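Local coordinates for protein adhesin LabA (Helicobacter pylori, PDB 6GMM) that probably helps Helicobacter pylori attach to the gastric mucosa, acting as a lectin-type adhesin specific for LacdiNAc sugars, at residues L72-S77 with A349-V354; A24-S29 with A386-Q391; K47-D52 with K295-I300; I141-G146 with L162-N167; I249-I254 with V308-R313. All blocks are in the same frame, centred on the assembly; numbering follows the deposited sequence.

Interaction 1: L72-S77 with A349-V354; sequences LWQVMS and AGCAYV
Gln74 reaches from helix 57-76 to the backbone of the loop at Ala349, Gly350 and Cys351. The two ends of its amide do different jobs. Gln74 NE2 donates to Ala349 O at 3.2 Å, with an N-H...O angle of 158°. This acceptor lies close to the plane of the amide. The donor, however, is tilted 33° from the carbonyl plane of Ala349. Gln74 OE1 accepts from Cys351 N at 3.2 Å, though its exact place is less sure, because the model puts it too near Cys351 SG. The side chain is extended beyond CG (chi2 163°), which carries the amide right up to the loop. Gln74 NE2 is also hydrogen-bonded to Tyr138 OH. Water 1 lies between Gln74 NE2 (2.8 Å, a weak bond) and Ala349 O (2.9 Å). Around the loop, Ala349 N is bonded to Gln142 OE1 and Gly350 N to Asn67 OD1. Cys351 is tied by a disulfide to Cys326, and a type I turn runs from Gly350 to Tyr353, the N-cap residue of helix 354-366. The sure bond of the buried glutamine is NE2 to Ala349 O; that of OE1 to Cys351 N is less certain. The chemistry implies that polar backbone groups of this irregular loop are met by side chains, next to a disulfide.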
# COMPACT_ATOMS: atom_id res chain seq x y z
N LEU A 72 -9.17 -6.29 15.80
CA LEU A 72 -10.62 -6.01 15.89
C LEU A 72 -11.28 -7.22 16.55
O LEU A 72 -11.97 -7.06 17.55
CB LEU A 72 -11.29 -5.67 14.54
CG LEU A 72 -12.79 -5.23 14.59
CD1 LEU A 72 -12.95 -3.83 15.16
CD2 LEU A 72 -13.43 -5.26 13.20
N TRP A 73 -10.98 -8.43 16.03
CA TRP A 73 -11.50 -9.69 16.53
C TRP A 73 -11.17 -9.86 18.00
O TRP A 73 -12.07 -10.16 18.77
CB TRP A 73 -10.97 -10.85 15.70
CG TRP A 73 -11.41 -12.21 16.19
CD1 TRP A 73 -10.62 -13.21 16.65
CD2 TRP A 73 -12.76 -12.69 16.29
NE1 TRP A 73 -11.38 -14.31 16.97
CE2 TRP A 73 -12.70 -14.02 16.76
CE3 TRP A 73 -14.02 -12.16 15.93
CZ2 TRP A 73 -13.84 -14.80 16.96
CZ3 TRP A 73 -15.15 -12.94 16.11
CH2 TRP A 73 -15.06 -14.24 16.65
N GLN A 74 -9.91 -9.62 18.40
CA GLN A 74 -9.53 -9.74 19.81
C GLN A 74 -10.26 -8.75 20.71
O GLN A 74 -10.59 -9.10 21.84
CB GLN A 74 -8.03 -9.57 20.04
CG GLN A 74 -7.21 -10.77 19.62
CD GLN A 74 -5.74 -10.45 19.45
OE1 GLN A 74 -5.31 -9.30 19.51
NE2 GLN A 74 -4.92 -11.46 19.28
N VAL A 75 -10.45 -7.52 20.27
CA VAL A 75 -11.04 -6.50 21.12
C VAL A 75 -12.59 -6.60 21.22
O VAL A 75 -13.14 -6.09 22.20
CB VAL A 75 -10.56 -5.07 20.76
CG1 VAL A 75 -11.42 -4.43 19.68
CG2 VAL A 75 -10.48 -4.19 22.00
N MET A 76 -13.30 -7.25 20.25
CA MET A 76 -14.76 -7.25 20.45
C MET A 76 -15.46 -8.67 20.43
O MET A 76 -16.67 -8.72 20.67
CB MET A 76 -15.46 -6.27 19.50
CG MET A 76 -15.02 -6.38 18.06
SD MET A 76 -15.66 -7.87 17.29
CE MET A 76 -17.39 -7.34 16.96
N SER A 77 -14.74 -9.77 20.17
CA SER A 77 -15.30 -11.13 20.12
C SER A 77 -16.00 -11.53 21.44
O SER A 77 -17.07 -12.17 21.42
CB SER A 77 -14.21 -12.14 19.77
OG SER A 77 -13.17 -12.14 20.74
N ALA A 349 0.50 -11.55 17.43
CA ALA A 349 -0.33 -10.66 16.61
C ALA A 349 -1.49 -9.99 17.31
O ALA A 349 -2.00 -10.51 18.30
CB ALA A 349 -0.86 -11.42 15.40
N GLY A 350 -1.94 -8.87 16.76
CA GLY A 350 -3.13 -8.18 17.26
C GLY A 350 -3.01 -6.83 17.92
O GLY A 350 -2.03 -6.10 17.73
N CYS A 351 -4.06 -6.51 18.71
CA CYS A 351 -4.31 -5.24 19.40
C CYS A 351 -3.17 -4.76 20.29
O CYS A 351 -3.07 -3.56 20.52
CB CYS A 351 -5.63 -5.32 20.17
SG CYS A 351 -5.86 -6.89 21.05
N ALA A 352 -2.28 -5.67 20.73
CA ALA A 352 -1.12 -5.31 21.56
C ALA A 352 -0.06 -4.55 20.75
O ALA A 352 0.74 -3.79 21.32
CB ALA A 352 -0.50 -6.57 22.12
N TYR A 353 0.00 -4.82 19.43
CA TYR A 353 1.02 -4.27 18.55
C TYR A 353 0.47 -3.44 17.39
O TYR A 353 1.20 -3.20 16.45
CB TYR A 353 1.93 -5.42 18.03
CG TYR A 353 2.57 -6.18 19.17
CD1 TYR A 353 3.67 -5.65 19.85
CD2 TYR A 353 2.05 -7.38 19.61
CE1 TYR A 353 4.24 -6.32 20.93
CE2 TYR A 353 2.59 -8.05 20.71
CZ TYR A 353 3.69 -7.51 21.37
OH TYR A 353 4.27 -8.16 22.44
N VAL A 354 -0.80 -3.00 17.45
CA VAL A 354 -1.38 -2.20 16.36
C VAL A 354 -0.74 -0.80 16.32
O VAL A 354 -0.28 -0.37 15.26
CB VAL A 354 -2.93 -2.17 16.43
CG1 VAL A 354 -3.53 -1.04 15.60
CG2 VAL A 354 -3.52 -3.51 16.00
O HOH W 1 -2.57 -12.01 20.72

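Interaction 2: A24-S29 with A386-Q391; sequences ALIRQS and ANFSSQ
Ile26 and Ser29, near the end of helix 4-28, close on the ring of Phe388. Ile26 uses both branches. Its CG2 is anti to the backbone N and sits 3.7 Å from Phe388 CZ. Its CG1 lies beside the backbone N, and the bend at chi2 (-82°) swings CD1 toward the same ring, 3.6 Å from Phe388 CE1. Both meet the ring at a slant. The carbonyl oxygen of Ile26 lies at the edge of the ring, in its plane. Phe388 turns CG anti to its own backbone N (chi1 -164°), which sends the ring across to helix 4-28.

The phenylalanine stands where the chain breaks between two helices. Helix 369-386 ends, Asn387 leaves helical angles, and helix 388-408 begins. The end of helix 4-28 packs against this break. Helices from the two ends of the chain thus meet here, consistent with the helical handle of related Helicobacter adhesins.

Ser29 offers the ring its CB, 3.6 Å from Phe388 CE1. Its hydroxyl is turned back to Leu25 instead, and Ser29 OG donates to Leu25 O at 2.7 Å. Leu25 O also takes the backbone N of Ser29, and the two donors come from opposite faces of the carbonyl plane. The OG bond holds the hydroxyl in its rotamer (chi1 -52°). Gln391 lies one turn after Phe388, and its CB is 4.0 Å from Ile26 CD1. Tyr281, in the loop before helix 287-311, meets Phe388 edge-to-face.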
# COMPACT_ATOMS: atom_id res chain seq x y z
N ALA A 24 15.13 17.16 -20.85
CA ALA A 24 16.01 16.62 -19.82
C ALA A 24 16.06 15.10 -19.87
O ALA A 24 17.12 14.52 -19.64
CB ALA A 24 15.56 17.10 -18.44
N LEU A 25 14.92 14.46 -20.22
CA LEU A 25 14.83 13.00 -20.35
C LEU A 25 15.58 12.46 -21.55
O LEU A 25 16.25 11.43 -21.43
CB LEU A 25 13.38 12.50 -20.33
CG LEU A 25 12.66 12.57 -18.99
CD1 LEU A 25 11.16 12.37 -19.16
CD2 LEU A 25 13.26 11.61 -17.99
N ILE A 26 15.51 13.16 -22.70
CA ILE A 26 16.17 12.76 -23.94
C ILE A 26 17.68 12.85 -23.79
O ILE A 26 18.40 11.95 -24.25
CB ILE A 26 15.61 13.52 -25.17
CG1 ILE A 26 14.14 13.16 -25.45
CG2 ILE A 26 16.48 13.29 -26.42
CD1 ILE A 26 13.89 11.82 -26.27
N ARG A 27 18.14 13.89 -23.07
CA ARG A 27 19.54 14.11 -22.74
C ARG A 27 19.98 12.97 -21.83
O ARG A 27 20.94 12.28 -22.17
CB ARG A 27 19.74 15.50 -22.08
CG ARG A 27 19.95 16.65 -23.10
CD ARG A 27 19.33 17.98 -22.66
NE ARG A 27 20.33 18.94 -22.19
CZ ARG A 27 20.42 20.21 -22.60
NH1 ARG A 27 21.37 21.00 -22.11
NH2 ARG A 27 19.57 20.69 -23.50
N GLN A 28 19.20 12.68 -20.75
CA GLN A 28 19.46 11.60 -19.80
C GLN A 28 19.55 10.23 -20.50
O GLN A 28 20.44 9.44 -20.19
CB GLN A 28 18.38 11.57 -18.73
CG GLN A 28 18.89 11.75 -17.31
CD GLN A 28 17.78 11.58 -16.29
OE1 GLN A 28 16.62 12.00 -16.48
NE2 GLN A 28 18.11 10.97 -15.16
N SER A 29 18.66 9.97 -21.50
CA SER A 29 18.61 8.71 -22.27
C SER A 29 19.85 8.39 -23.07
O SER A 29 20.02 7.25 -23.53
CB SER A 29 17.41 8.70 -23.21
OG SER A 29 16.21 9.02 -22.54
N ALA A 386 12.62 3.35 -23.44
CA ALA A 386 11.74 2.36 -24.07
C ALA A 386 11.07 2.90 -25.34
O ALA A 386 10.80 2.12 -26.26
CB ALA A 386 10.69 1.92 -23.10
N ASN A 387 10.81 4.22 -25.38
CA ASN A 387 10.13 4.85 -26.52
C ASN A 387 10.90 5.99 -27.12
O ASN A 387 10.28 6.93 -27.61
CB ASN A 387 8.74 5.34 -26.07
CG ASN A 387 7.87 4.26 -25.51
OD1 ASN A 387 7.14 3.58 -26.25
ND2 ASN A 387 7.93 4.09 -24.20
N PHE A 388 12.26 5.89 -27.17
CA PHE A 388 13.18 6.94 -27.60
C PHE A 388 12.83 7.59 -28.93
O PHE A 388 12.71 8.82 -28.99
CB PHE A 388 14.64 6.47 -27.60
CG PHE A 388 15.58 7.65 -27.66
CD1 PHE A 388 15.83 8.42 -26.53
CD2 PHE A 388 16.14 8.05 -28.87
CE1 PHE A 388 16.66 9.56 -26.61
CE2 PHE A 388 16.96 9.18 -28.94
CZ PHE A 388 17.23 9.92 -27.81
N SER A 389 12.69 6.78 -29.99
CA SER A 389 12.36 7.21 -31.35
C SER A 389 11.15 8.17 -31.32
O SER A 389 11.26 9.31 -31.77
CB SER A 389 12.05 5.99 -32.20
OG SER A 389 11.45 6.32 -33.44
N SER A 390 10.03 7.70 -30.75
CA SER A 390 8.77 8.43 -30.62
C SER A 390 8.85 9.64 -29.69
O SER A 390 8.23 10.66 -29.97
CB SER A 390 7.68 7.49 -30.11
OG SER A 390 6.49 8.23 -29.93
N GLN A 391 9.57 9.49 -28.58
CA GLN A 391 9.76 10.55 -27.59
C GLN A 391 10.60 11.70 -28.14
O GLN A 391 10.27 12.86 -27.91
CB GLN A 391 10.36 9.98 -26.29
CG GLN A 391 9.38 9.19 -25.40
CD GLN A 391 8.22 10.05 -24.94
OE1 GLN A 391 8.31 10.76 -23.93
NE2 GLN A 391 7.11 10.01 -25.67

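Interaction 3: K47-D52 with K295-I300; sequences KNLIND and KAQAEI
Leu49 lays its two methyl groups over Gln297 and Ile300, which are three residues apart on one face of helix 287-311. Leu49 CD2 meets Ile300 CG2 at 3.6 Å, and the two side chains lie alongside, pointing opposite ways. Ile300 CG2 is anti to the backbone N, which turns it to Leu49. Leu49 CD1 lies across the stem of Gln297, 4.0 Å from Gln297 CG and 3.9 Å from Gln297 OE1. There is no hydrogen bond between the two segments, so this is apolar packing against a glutamine stem.

The amide of Gln297 is engaged from nearby. Its OE1 is bonded to Ser45 OG. Its NE2 donates to Asn293 OD1 and to Leu42 O. These bonds hold the extended chain (chi2 -164°) in place against the leucine. Three buried residues carry the contact, and neighbours close it in. Leu49 also touches Phe368 and Pro57, and Ile300 touches Ser259 and Val262 of helix 239-264. A leucine set between residues one turn apart on a neighbouring helix is core packing between helices of a bundle, here joining helix 32-50 to helix 287-311.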
# COMPACT_ATOMS: atom_id res chain seq x y z
N LYS A 47 15.44 -4.47 -3.51
CA LYS A 47 15.94 -5.26 -2.39
C LYS A 47 15.45 -4.65 -1.08
O LYS A 47 15.09 -5.38 -0.19
CB LYS A 47 17.48 -5.29 -2.40
CG LYS A 47 18.11 -6.15 -3.49
CD LYS A 47 19.61 -5.89 -3.57
CE LYS A 47 20.40 -7.04 -4.16
NZ LYS A 47 20.36 -7.04 -5.65
N ASN A 48 15.38 -3.31 -0.97
CA ASN A 48 14.88 -2.69 0.25
C ASN A 48 13.38 -2.92 0.47
O ASN A 48 12.95 -2.95 1.62
CB ASN A 48 15.24 -1.21 0.30
CG ASN A 48 16.53 -0.97 1.05
OD1 ASN A 48 16.53 -0.65 2.24
ND2 ASN A 48 17.66 -1.15 0.37
N LEU A 49 12.60 -3.11 -0.62
CA LEU A 49 11.16 -3.37 -0.49
C LEU A 49 10.82 -4.85 -0.23
O LEU A 49 10.06 -5.15 0.68
CB LEU A 49 10.40 -2.84 -1.72
CG LEU A 49 10.12 -1.33 -1.74
CD1 LEU A 49 9.86 -0.84 -3.17
CD2 LEU A 49 8.97 -0.94 -0.82
N ILE A 50 11.40 -5.76 -1.00
CA ILE A 50 11.06 -7.18 -0.92
C ILE A 50 12.06 -8.05 -0.10
O ILE A 50 11.77 -9.22 0.11
CB ILE A 50 10.84 -7.71 -2.37
CG1 ILE A 50 12.14 -7.67 -3.20
CG2 ILE A 50 9.68 -6.96 -3.06
CD1 ILE A 50 12.31 -8.72 -4.27
N ASN A 51 13.21 -7.53 0.35
CA ASN A 51 14.08 -8.39 1.17
C ASN A 51 14.12 -7.95 2.62
O ASN A 51 14.48 -8.76 3.49
CB ASN A 51 15.50 -8.49 0.62
CG ASN A 51 15.64 -9.19 -0.71
OD1 ASN A 51 16.59 -8.96 -1.44
ND2 ASN A 51 14.74 -10.11 -1.04
N ASP A 52 13.76 -6.69 2.90
CA ASP A 52 13.74 -6.12 4.25
C ASP A 52 12.39 -6.22 4.91
O ASP A 52 11.36 -6.26 4.23
CB ASP A 52 14.18 -4.65 4.25
CG ASP A 52 15.67 -4.47 4.08
OD1 ASP A 52 16.44 -5.34 4.57
OD2 ASP A 52 16.07 -3.46 3.45
N LYS A 295 7.63 1.34 -12.07
CA LYS A 295 6.19 1.59 -12.01
C LYS A 295 5.64 0.76 -10.84
O LYS A 295 4.94 1.32 -9.97
CB LYS A 295 5.52 1.17 -13.33
CG LYS A 295 4.07 1.62 -13.47
CD LYS A 295 3.55 1.30 -14.84
CE LYS A 295 2.08 1.60 -14.96
NZ LYS A 295 1.39 0.57 -15.76
N ALA A 296 6.05 -0.53 -10.73
CA ALA A 296 5.64 -1.38 -9.59
C ALA A 296 6.10 -0.79 -8.26
O ALA A 296 5.27 -0.60 -7.39
CB ALA A 296 6.13 -2.80 -9.75
N GLN A 297 7.39 -0.47 -8.12
CA GLN A 297 7.93 0.12 -6.88
C GLN A 297 7.16 1.37 -6.48
O GLN A 297 6.92 1.57 -5.30
CB GLN A 297 9.43 0.47 -7.05
CG GLN A 297 10.30 -0.78 -7.19
CD GLN A 297 11.75 -0.49 -6.98
OE1 GLN A 297 12.13 0.34 -6.15
NE2 GLN A 297 12.59 -1.24 -7.67
N ALA A 298 6.77 2.20 -7.45
CA ALA A 298 6.00 3.40 -7.14
C ALA A 298 4.61 3.06 -6.64
O ALA A 298 4.12 3.76 -5.75
CB ALA A 298 5.93 4.32 -8.34
N GLU A 299 3.99 1.96 -7.19
CA GLU A 299 2.64 1.49 -6.77
C GLU A 299 2.66 1.01 -5.35
O GLU A 299 1.83 1.45 -4.55
CB GLU A 299 2.08 0.39 -7.68
CG GLU A 299 0.86 0.81 -8.48
CD GLU A 299 -0.39 1.14 -7.69
OE1 GLU A 299 -0.48 2.27 -7.16
OE2 GLU A 299 -1.33 0.31 -7.70
N ILE A 300 3.62 0.12 -5.01
CA ILE A 300 3.85 -0.38 -3.66
C ILE A 300 3.85 0.79 -2.68
O ILE A 300 3.12 0.76 -1.69
CB ILE A 300 5.17 -1.17 -3.60
CG1 ILE A 300 5.04 -2.47 -4.41
CG2 ILE A 300 5.61 -1.39 -2.15
CD1 ILE A 300 6.27 -3.23 -4.57

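Interaction 4: I141-G146 with L162-N167; sequences IQKAFG and LKFTIN
Lys143 and Phe164 make a CH-pi contact where helix 128-145 packs against a beta hairpin, strands 161-165 and 181-185. Lys143 CG stands 3.4 Å from the centroid of the Phe164 ring, only 4° off the ring normal. The methylene is therefore directly over the centre of one face. Lys143 CB flanks it, 3.8 Å from Phe164 CD1. Beside this pair, Leu162 reaches down to the helix. Its CD1 is 3.8 Å from Lys143 O, and its CD2 is 4.1 Å from Ala144 CB.

Strand alternation puts Leu162 and Phe164 on the same side of the hairpin, with Lys163 turned away. The strand passes over the helix at 9.2 Å between the axes of the short segments, with 123° between their directions. Backbone bonds to strand 181-185 hold it there, Leu162 with Thr184 and Phe164 with Ile182. Leu162 and Phe164 also touch Ile140, one turn back on the helix, and Ala144 leans on Leu191 of helix 188-205.

The lysine serves two partners. Its CG lies beside the backbone N, the chain bends at chi2 (-73°) past the ring, and NZ ends in a hydrogen bond to Thr346 OG1.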
# COMPACT_ATOMS: atom_id res chain seq x y z
N ILE A 141 -3.18 -16.61 11.29
CA ILE A 141 -2.50 -15.34 11.48
C ILE A 141 -1.59 -15.42 12.69
O ILE A 141 -0.41 -15.10 12.57
CB ILE A 141 -3.49 -14.14 11.58
CG1 ILE A 141 -4.24 -13.96 10.23
CG2 ILE A 141 -2.72 -12.85 11.97
CD1 ILE A 141 -5.38 -12.98 10.24
N GLN A 142 -2.12 -15.87 13.84
CA GLN A 142 -1.36 -15.99 15.07
C GLN A 142 -0.17 -16.93 14.94
O GLN A 142 0.92 -16.56 15.35
CB GLN A 142 -2.27 -16.36 16.26
CG GLN A 142 -3.01 -15.14 16.81
CD GLN A 142 -2.14 -14.14 17.57
OE1 GLN A 142 -0.90 -14.20 17.63
NE2 GLN A 142 -2.79 -13.19 18.19
N LYS A 143 -0.34 -18.13 14.30
CA LYS A 143 0.78 -19.07 14.09
C LYS A 143 1.81 -18.52 13.11
O LYS A 143 3.00 -18.78 13.26
CB LYS A 143 0.33 -20.49 13.69
CG LYS A 143 -0.64 -21.16 14.68
CD LYS A 143 -0.01 -21.64 15.99
CE LYS A 143 -1.02 -22.24 16.96
NZ LYS A 143 -1.97 -21.23 17.51
N ALA A 144 1.36 -17.75 12.10
CA ALA A 144 2.30 -17.18 11.13
C ALA A 144 3.25 -16.16 11.76
O ALA A 144 4.40 -16.05 11.31
CB ALA A 144 1.55 -16.54 9.99
N PHE A 145 2.77 -15.40 12.76
CA PHE A 145 3.59 -14.40 13.45
C PHE A 145 4.57 -15.09 14.39
O PHE A 145 5.63 -14.55 14.65
CB PHE A 145 2.71 -13.44 14.26
CG PHE A 145 2.27 -12.19 13.53
CD1 PHE A 145 1.19 -12.23 12.66
CD2 PHE A 145 2.89 -10.97 13.77
CE1 PHE A 145 0.74 -11.06 12.03
CE2 PHE A 145 2.41 -9.81 13.17
CZ PHE A 145 1.36 -9.87 12.28
N GLY A 146 4.18 -16.25 14.93
CA GLY A 146 5.01 -17.02 15.86
C GLY A 146 5.12 -16.40 17.25
O GLY A 146 4.53 -15.35 17.52
N LEU A 162 3.69 -23.30 6.46
CA LEU A 162 3.07 -23.12 7.77
C LEU A 162 2.26 -24.39 8.06
O LEU A 162 1.34 -24.73 7.30
CB LEU A 162 2.18 -21.86 7.82
CG LEU A 162 1.68 -21.46 9.21
CD1 LEU A 162 2.81 -20.92 10.09
CD2 LEU A 162 0.58 -20.43 9.11
N LYS A 163 2.65 -25.13 9.11
CA LYS A 163 2.01 -26.40 9.46
C LYS A 163 1.77 -26.56 10.97
O LYS A 163 2.72 -26.60 11.76
CB LYS A 163 2.82 -27.58 8.89
CG LYS A 163 2.03 -28.87 8.75
CD LYS A 163 2.87 -30.01 8.18
CE LYS A 163 3.72 -30.72 9.20
NZ LYS A 163 4.55 -31.79 8.58
N PHE A 164 0.49 -26.69 11.35
CA PHE A 164 0.05 -26.85 12.75
C PHE A 164 -1.34 -27.48 12.81
O PHE A 164 -2.12 -27.36 11.87
CB PHE A 164 0.08 -25.51 13.52
CG PHE A 164 -0.94 -24.50 13.03
CD1 PHE A 164 -0.69 -23.73 11.91
CD2 PHE A 164 -2.15 -24.32 13.70
CE1 PHE A 164 -1.65 -22.82 11.44
CE2 PHE A 164 -3.10 -23.40 13.24
CZ PHE A 164 -2.84 -22.65 12.12
N THR A 165 -1.65 -28.07 13.96
CA THR A 165 -2.95 -28.69 14.27
C THR A 165 -3.78 -27.73 15.11
O THR A 165 -3.29 -27.16 16.09
CB THR A 165 -2.73 -30.03 14.98
OG1 THR A 165 -2.01 -30.89 14.11
CG2 THR A 165 -4.03 -30.71 15.39
N ILE A 166 -5.03 -27.51 14.68
CA ILE A 166 -6.02 -26.70 15.38
C ILE A 166 -6.72 -27.65 16.39
O ILE A 166 -6.88 -28.83 16.06
CB ILE A 166 -6.99 -26.09 14.34
CG1 ILE A 166 -7.48 -24.72 14.78
CG2 ILE A 166 -8.16 -27.02 13.96
CD1 ILE A 166 -7.80 -23.82 13.64
N ASN A 167 -7.08 -27.15 17.61
CA ASN A 167 -7.80 -27.87 18.69
C ASN A 167 -7.54 -29.39 18.78
O ASN A 167 -6.60 -29.84 19.44
CB ASN A 167 -9.32 -27.63 18.58
CG ASN A 167 -9.73 -26.18 18.49
OD1 ASN A 167 -9.30 -25.32 19.27
ND2 ASN A 167 -10.61 -25.86 17.54

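Interaction 5: I249-I254 with V308-R313; sequences IKNAAI and VKDFER
Asn251 and Asp310 mark the nearest approach of the two backbones, with CA atoms 9.1 Å apart. Residues 249-254 are helical throughout. Residues 308-311 are the last of helix 287-311, and the chain then turns out of the helix at Glu312 and Arg313. The two segments run in roughly opposite directions. At this spacing a pair of polar side chains spans the gap.

Asn251 ND2 donates to Asp310 OD2 at 2.8 Å, with an N-H...O angle of 142°. OD2 accepts on its syn lone pair, the side of the other carboxylate oxygen. The amide and carboxylate planes are 16° apart, so the two groups lie almost flat with each other. Water 2 completes the arrangement. It accepts from Asn251 ND2 at 3.2 Å and donates to Asp310 OD1 at 2.7 Å. Both carboxylate oxygens are thereby linked to the same amide nitrogen, one directly and one through water.

The contact belongs to an antiparallel pair of long helices, 239-264 and 287-311, which follow each other in the chain within the helical body of the adhesin. Helix 188-205 covers another side of helix 239-264, touching Ile249 and Ala252.

In both side chains CG lies beside the backbone N. The amide is held at its other end too, since Asn251 OD1 accepts from Arg303 NH2. That arginine would probably polarise the amide and strengthen ND2 as a donor. Just beyond, Arg313 NH1 forms a salt bridge with Asp247 OD2.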
# COMPACT_ATOMS: atom_id res chain seq x y z
N ILE A 249 -6.67 -4.03 3.92
CA ILE A 249 -6.42 -5.36 3.36
C ILE A 249 -6.31 -5.27 1.81
O ILE A 249 -5.40 -5.85 1.22
CB ILE A 249 -7.57 -6.31 3.82
CG1 ILE A 249 -7.42 -6.67 5.31
CG2 ILE A 249 -7.68 -7.58 2.92
CD1 ILE A 249 -8.76 -7.21 6.01
N LYS A 250 -7.27 -4.53 1.19
CA LYS A 250 -7.35 -4.38 -0.26
C LYS A 250 -6.08 -3.71 -0.81
O LYS A 250 -5.44 -4.24 -1.72
CB LYS A 250 -8.67 -3.69 -0.66
CG LYS A 250 -8.64 -3.04 -2.04
CD LYS A 250 -10.02 -2.54 -2.49
CE LYS A 250 -9.99 -1.88 -3.85
NZ LYS A 250 -11.33 -1.82 -4.49
N ASN A 251 -5.68 -2.59 -0.19
CA ASN A 251 -4.47 -1.85 -0.56
C ASN A 251 -3.18 -2.65 -0.31
O ASN A 251 -2.37 -2.76 -1.22
CB ASN A 251 -4.46 -0.48 0.12
CG ASN A 251 -5.38 0.54 -0.54
OD1 ASN A 251 -5.30 0.79 -1.74
ND2 ASN A 251 -6.25 1.18 0.23
N ALA A 252 -2.99 -3.24 0.87
CA ALA A 252 -1.79 -4.06 1.14
C ALA A 252 -1.71 -5.29 0.17
O ALA A 252 -0.61 -5.75 -0.12
CB ALA A 252 -1.80 -4.56 2.59
N ALA A 253 -2.87 -5.84 -0.27
CA ALA A 253 -2.91 -6.98 -1.20
C ALA A 253 -2.42 -6.52 -2.57
O ALA A 253 -1.68 -7.26 -3.23
CB ALA A 253 -4.33 -7.54 -1.31
N ILE A 254 -2.77 -5.28 -2.96
CA ILE A 254 -2.30 -4.69 -4.22
C ILE A 254 -0.75 -4.59 -4.16
O ILE A 254 -0.08 -5.04 -5.09
CB ILE A 254 -3.02 -3.35 -4.59
CG1 ILE A 254 -4.54 -3.61 -4.86
CG2 ILE A 254 -2.37 -2.70 -5.85
CD1 ILE A 254 -5.47 -2.27 -5.28
N VAL A 308 -1.91 3.65 5.47
CA VAL A 308 -1.78 4.62 6.58
C VAL A 308 -3.06 5.44 6.66
O VAL A 308 -3.69 5.52 7.72
CB VAL A 308 -0.54 5.56 6.49
CG1 VAL A 308 -0.50 6.54 7.66
CG2 VAL A 308 0.76 4.78 6.40
N LYS A 309 -3.47 5.97 5.51
CA LYS A 309 -4.63 6.82 5.35
C LYS A 309 -5.93 6.13 5.71
O LYS A 309 -6.77 6.78 6.33
CB LYS A 309 -4.67 7.43 3.95
CG LYS A 309 -3.45 8.35 3.65
CD LYS A 309 -3.11 9.38 4.75
CE LYS A 309 -4.01 10.58 4.80
NZ LYS A 309 -3.54 11.57 5.81
N ASP A 310 -6.07 4.82 5.40
CA ASP A 310 -7.26 4.02 5.77
C ASP A 310 -7.29 3.83 7.31
O ASP A 310 -8.32 4.07 7.96
CB ASP A 310 -7.26 2.65 5.08
CG ASP A 310 -7.33 2.67 3.57
OD1 ASP A 310 -8.05 3.54 3.02
OD2 ASP A 310 -6.70 1.79 2.94
N PHE A 311 -6.13 3.43 7.88
CA PHE A 311 -5.96 3.23 9.31
C PHE A 311 -6.32 4.49 10.13
O PHE A 311 -6.88 4.37 11.22
CB PHE A 311 -4.52 2.78 9.63
CG PHE A 311 -4.38 2.45 11.10
CD1 PHE A 311 -4.84 1.24 11.60
CD2 PHE A 311 -3.88 3.39 11.99
CE1 PHE A 311 -4.76 0.96 12.97
CE2 PHE A 311 -3.80 3.11 13.36
CZ PHE A 311 -4.24 1.90 13.84
N GLU A 312 -6.05 5.67 9.60
CA GLU A 312 -6.30 6.93 10.31
C GLU A 312 -7.77 7.34 10.31
O GLU A 312 -8.10 8.31 10.98
CB GLU A 312 -5.40 8.06 9.79
CG GLU A 312 -3.96 7.93 10.27
CD GLU A 312 -2.99 8.98 9.74
OE1 GLU A 312 -3.45 9.98 9.12
OE2 GLU A 312 -1.78 8.83 9.99
N ARG A 313 -8.65 6.56 9.63
CA ARG A 313 -10.11 6.79 9.69
C ARG A 313 -10.61 6.28 11.04
O ARG A 313 -11.68 6.69 11.50
CB ARG A 313 -10.86 6.07 8.58
CG ARG A 313 -10.54 6.56 7.19
CD ARG A 313 -11.09 5.59 6.16
NE ARG A 313 -12.50 5.32 6.42
CZ ARG A 313 -13.22 4.42 5.76
NH1 ARG A 313 -12.68 3.71 4.78
NH2 ARG A 313 -14.50 4.25 6.05
O HOH W 2 -8.60 3.29 0.37

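From the N terminus, residues 24-29 open interaction 2, 47-52 open interaction 3 and 72-77 open interaction 1. Interaction 4 then opens and closes locally, a short loop within all three. Residues 249-254 open interaction 5. Residues 295-300 close interaction 3, which therefore crosses both 5 and 1. Interaction 5 closes at 308-313, interaction 1 at 349-354, and interaction 2 last, enclosing all the others and joining helix 4-28 to the start of helix 388-408. Interactions 3 and 5 share helix 287-311 and touch through Glu299 and Ile254. Interaction 1 touches 4 through Ala349 and Phe145, and 5 where Val354 packs on Phe311. Interaction 2 lies opposite to interactions 1 and 4 about the chain's centre.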